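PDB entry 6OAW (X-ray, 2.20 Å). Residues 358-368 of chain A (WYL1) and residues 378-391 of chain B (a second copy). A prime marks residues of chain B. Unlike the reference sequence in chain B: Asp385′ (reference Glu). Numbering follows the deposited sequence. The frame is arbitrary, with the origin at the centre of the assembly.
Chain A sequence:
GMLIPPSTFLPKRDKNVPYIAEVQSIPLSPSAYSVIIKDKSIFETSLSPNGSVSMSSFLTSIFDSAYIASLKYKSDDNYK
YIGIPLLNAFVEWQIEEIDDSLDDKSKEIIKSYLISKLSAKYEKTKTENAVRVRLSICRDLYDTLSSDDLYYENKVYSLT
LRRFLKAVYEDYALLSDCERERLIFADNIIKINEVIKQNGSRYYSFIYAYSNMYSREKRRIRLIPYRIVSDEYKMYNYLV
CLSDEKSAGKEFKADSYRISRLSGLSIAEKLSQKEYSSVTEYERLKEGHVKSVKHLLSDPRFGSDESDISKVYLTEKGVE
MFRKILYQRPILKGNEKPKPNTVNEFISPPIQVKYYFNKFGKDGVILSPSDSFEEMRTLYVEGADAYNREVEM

Chain A (358-368) NKFGKDGVILS
Chain B (378-391) TLYVEGADAYNREV

Two glycines from the two copies of WYL1 meet backbone to backbone: Gly361 CA lies 4.0 Å from Gly383′ CA. A CB on Gly361 (phi/psi 52/-133, a positive phi that itself favours glycine) would fall 2.8 Å from Leu379′ CD1; one on Gly383′ would sit tight against Gly361 CA (3.3 Å) and clash within its own helix, 2.9 Å from Leu379′ O. From this point the chains run on in similar directions. Strand 364-368 and helix 378-389, which begins earlier in the chain, make an angle of 26° and approach to 9.1 Å between axes, with Val365 nearest Tyr387′ (CA-CA 6.8 Å) and Leu367 nearest Glu390′ (CA-CA 7.8 Å). Before the strand, a turn closes through Asp363 N to Phe360 O (3.2 Å) and Gly364 N to Gly361 O (3.1 Å), with Lys362 and Asp363 in a 3-10 segment. Leu379′ (chi1 t, chi2 p) brings CD1 to 3.7 Å from Lys359 O. Water 1 links the backbones, accepting from Lys362 N (3.0 Å) and donating to Leu379′ O (2.8 Å). The CA-to-CB bond of Lys362 (chi1 p) points toward the helix, its CB 3.6 Å from Ala386′ CB, and its NZ forms a long salt bridge with Glu382′ OE1 (3.6 Å), an oxygen whose position is less sure. Tyr387′ (chi1 -79°, chi2 -82°) reaches the strand backbone, where Ile366 N donates a hydrogen bond to Tyr387′ OH (3.0 Å, 161°). Water 2 lies 2.8 Å from Tyr387′ OH and donates to Gly364 O (2.8 Å). Val365 (chi1 t) lays CG1 over one face of the Tyr387′ ring, 3.8 Å from its centroid, while its CG2 packs 3.9 Å from Ala386′ CB. Farther along, Leu367 (m, t) places CD2 3.5 Å from CG of the poorly ordered Glu390′.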

# COMPACT_ATOMS: atom_id res chain seq x y z
N ASN A 358 -7.54 17.54 8.90
CA ASN A 358 -7.37 18.17 10.24
C ASN A 358 -6.31 19.28 10.18
O ASN A 358 -6.39 20.16 11.01
CB ASN A 358 -7.10 17.14 11.34
CG ASN A 358 -5.85 16.32 11.13
OD1 ASN A 358 -5.07 16.56 10.19
ND2 ASN A 358 -5.64 15.34 12.01
N LYS A 359 -5.34 19.23 9.26
CA LYS A 359 -4.28 20.26 9.11
C LYS A 359 -4.64 21.32 8.06
O LYS A 359 -3.83 22.18 7.84
CB LYS A 359 -2.95 19.60 8.75
CG LYS A 359 -2.97 18.77 7.47
CD LYS A 359 -1.62 18.31 7.00
CE LYS A 359 -1.71 17.20 5.99
NZ LYS A 359 -2.55 16.09 6.51
N PHE A 360 -5.84 21.35 7.48
CA PHE A 360 -6.16 22.27 6.35
C PHE A 360 -6.77 23.59 6.83
O PHE A 360 -6.73 24.57 6.03
CB PHE A 360 -7.12 21.61 5.37
CG PHE A 360 -6.43 20.88 4.25
CD1 PHE A 360 -5.65 19.77 4.52
CD2 PHE A 360 -6.57 21.31 2.94
CE1 PHE A 360 -5.02 19.09 3.50
CE2 PHE A 360 -5.90 20.63 1.92
CZ PHE A 360 -5.15 19.52 2.20
N GLY A 361 -7.35 23.61 8.03
CA GLY A 361 -8.11 24.77 8.51
C GLY A 361 -9.14 25.19 7.47
O GLY A 361 -9.89 24.32 6.94
N LYS A 362 -9.21 26.48 7.17
CA LYS A 362 -10.30 27.06 6.35
C LYS A 362 -10.16 26.64 4.88
O LYS A 362 -11.11 26.84 4.14
CB LYS A 362 -10.27 28.58 6.48
CG LYS A 362 -9.11 29.25 5.76
CD LYS A 362 -9.42 30.62 5.26
CE LYS A 362 -8.18 31.33 4.78
NZ LYS A 362 -8.49 32.73 4.46
N ASP A 363 -9.01 26.09 4.47
CA ASP A 363 -8.77 25.61 3.09
C ASP A 363 -9.35 24.21 2.86
O ASP A 363 -9.45 23.80 1.69
CB ASP A 363 -7.27 25.70 2.79
CG ASP A 363 -6.80 27.15 2.81
OD1 ASP A 363 -7.41 27.96 2.09
OD2 ASP A 363 -5.83 27.45 3.54
N GLY A 364 -9.76 23.50 3.92
CA GLY A 364 -10.38 22.15 3.82
C GLY A 364 -11.32 21.92 4.98
O GLY A 364 -10.89 21.35 5.97
N VAL A 365 -12.54 22.44 4.90
CA VAL A 365 -13.50 22.46 6.04
C VAL A 365 -14.39 21.23 5.92
O VAL A 365 -15.17 21.19 4.94
CB VAL A 365 -14.35 23.75 6.02
CG1 VAL A 365 -15.29 23.80 7.21
CG2 VAL A 365 -13.50 25.01 5.92
N ILE A 366 -14.31 20.28 6.86
CA ILE A 366 -15.20 19.10 6.85
C ILE A 366 -16.57 19.52 7.36
O ILE A 366 -16.68 19.75 8.56
CB ILE A 366 -14.63 17.90 7.64
CG1 ILE A 366 -13.18 17.62 7.24
CG2 ILE A 366 -15.53 16.68 7.43
CD1 ILE A 366 -12.53 16.47 8.03
N LEU A 367 -17.57 19.52 6.46
CA LEU A 367 -18.97 19.95 6.74
C LEU A 367 -19.78 18.77 7.26
O LEU A 367 -20.71 19.02 8.05
CB LEU A 367 -19.60 20.52 5.47
CG LEU A 367 -18.85 21.73 4.89
CD1 LEU A 367 -19.61 22.27 3.67
CD2 LEU A 367 -18.70 22.82 5.93
N SER A 368 -19.48 17.54 6.83
CA SER A 368 -20.23 16.34 7.30
C SER A 368 -19.36 15.11 7.09
O SER A 368 -18.46 15.15 6.27
CB SER A 368 -21.57 16.21 6.63
OG SER A 368 -21.40 15.96 5.26
N THR B 378 -2.45 31.69 12.92
CA THR B 378 -3.20 32.00 11.68
C THR B 378 -4.04 30.77 11.26
O THR B 378 -5.26 30.93 11.09
CB THR B 378 -2.23 32.41 10.57
OG1 THR B 378 -1.66 33.63 11.04
CG2 THR B 378 -2.88 32.62 9.21
N LEU B 379 -3.42 29.59 11.13
CA LEU B 379 -4.14 28.37 10.70
C LEU B 379 -5.35 28.16 11.62
O LEU B 379 -6.48 27.99 11.10
CB LEU B 379 -3.20 27.16 10.75
CG LEU B 379 -3.85 25.79 10.52
CD1 LEU B 379 -4.41 25.66 9.10
CD2 LEU B 379 -2.82 24.68 10.81
N TYR B 380 -5.13 28.22 12.93
CA TYR B 380 -6.18 27.88 13.92
C TYR B 380 -7.21 29.00 13.98
O TYR B 380 -8.40 28.64 14.04
CB TYR B 380 -5.56 27.55 15.28
CG TYR B 380 -5.21 26.09 15.34
CD1 TYR B 380 -6.17 25.15 15.66
CD2 TYR B 380 -3.98 25.65 14.91
CE1 TYR B 380 -5.91 23.80 15.59
CE2 TYR B 380 -3.71 24.29 14.83
CZ TYR B 380 -4.67 23.36 15.19
OH TYR B 380 -4.42 22.02 15.14
N VAL B 381 -6.81 30.28 13.99
CA VAL B 381 -7.82 31.36 14.18
C VAL B 381 -8.70 31.37 12.92
O VAL B 381 -9.90 31.44 13.07
CB VAL B 381 -7.18 32.73 14.48
CG1 VAL B 381 -8.17 33.89 14.31
CG2 VAL B 381 -6.59 32.75 15.88
N GLU B 382 -8.11 31.26 11.72
CA GLU B 382 -8.88 31.32 10.45
C GLU B 382 -9.71 30.03 10.30
O GLU B 382 -10.84 30.12 9.78
CB GLU B 382 -7.96 31.61 9.26
CG GLU B 382 -7.34 33.01 9.36
CD GLU B 382 -6.53 33.51 8.18
OE1 GLU B 382 -6.22 32.70 7.27
OE2 GLU B 382 -6.22 34.73 8.16
N GLY B 383 -9.18 28.89 10.76
CA GLY B 383 -9.86 27.58 10.74
C GLY B 383 -11.09 27.60 11.63
O GLY B 383 -12.19 27.22 11.14
N ALA B 384 -10.91 28.11 12.85
CA ALA B 384 -11.98 28.25 13.86
C ALA B 384 -13.12 29.09 13.27
O ALA B 384 -14.32 28.74 13.40
CB ALA B 384 -11.44 28.88 15.12
N ASP B 385 -12.74 30.19 12.63
CA ASP B 385 -13.74 31.14 12.07
C ASP B 385 -14.50 30.41 10.96
O ASP B 385 -15.72 30.58 10.86
CB ASP B 385 -13.04 32.45 11.70
CG ASP B 385 -13.88 33.33 10.82
OD1 ASP B 385 -14.71 34.08 11.37
OD2 ASP B 385 -13.73 33.21 9.59
N ALA B 386 -13.83 29.57 10.16
CA ALA B 386 -14.47 28.80 9.06
C ALA B 386 -15.48 27.81 9.66
O ALA B 386 -16.63 27.78 9.21
CB ALA B 386 -13.43 28.14 8.21
N TYR B 387 -15.09 27.04 10.68
CA TYR B 387 -15.99 26.04 11.30
C TYR B 387 -17.16 26.75 12.00
O TYR B 387 -18.33 26.29 11.81
CB TYR B 387 -15.22 25.09 12.20
CG TYR B 387 -14.51 24.02 11.42
CD1 TYR B 387 -15.20 22.89 11.00
CD2 TYR B 387 -13.17 24.14 11.09
CE1 TYR B 387 -14.56 21.91 10.26
CE2 TYR B 387 -12.52 23.16 10.36
CZ TYR B 387 -13.23 22.06 9.92
OH TYR B 387 -12.63 21.09 9.20
N ASN B 388 -16.89 27.83 12.74
CA ASN B 388 -17.95 28.63 13.43
C ASN B 388 -18.92 29.20 12.40
O ASN B 388 -20.11 29.17 12.68
CB ASN B 388 -17.38 29.71 14.35
CG ASN B 388 -16.87 29.14 15.67
OD1 ASN B 388 -17.45 28.17 16.18
ND2 ASN B 388 -15.79 29.70 16.23
N ARG B 389 -18.45 29.67 11.26
CA ARG B 389 -19.30 30.27 10.19
C ARG B 389 -20.41 29.28 9.81
O ARG B 389 -21.51 29.73 9.58
CB ARG B 389 -18.46 30.63 8.95
CG ARG B 389 -18.13 32.11 8.77
CD ARG B 389 -17.77 32.42 7.32
NE ARG B 389 -16.63 31.65 6.81
CZ ARG B 389 -15.45 32.16 6.43
NH1 ARG B 389 -14.49 31.36 5.99
NH2 ARG B 389 -15.23 33.47 6.47
N GLU B 390 -20.13 27.97 9.77
CA GLU B 390 -21.11 26.93 9.35
C GLU B 390 -22.23 26.75 10.40
O GLU B 390 -23.26 26.17 10.04
CB GLU B 390 -20.42 25.58 9.13
CG GLU B 390 -19.47 25.55 7.94
CD GLU B 390 -20.08 26.02 6.63
OE1 GLU B 390 -21.19 25.56 6.23
OE2 GLU B 390 -19.43 26.83 5.97
N VAL B 391 -22.03 27.22 11.64
CA VAL B 391 -23.00 26.99 12.77
C VAL B 391 -23.99 28.16 12.86
O VAL B 391 -25.16 27.88 13.16
CB VAL B 391 -22.27 26.78 14.11
CG1 VAL B 391 -23.23 26.78 15.30
CG2 VAL B 391 -21.44 25.52 14.12
O HOH W 1 -7.12 28.18 8.38
O HOH W 2 -9.89 21.52 8.61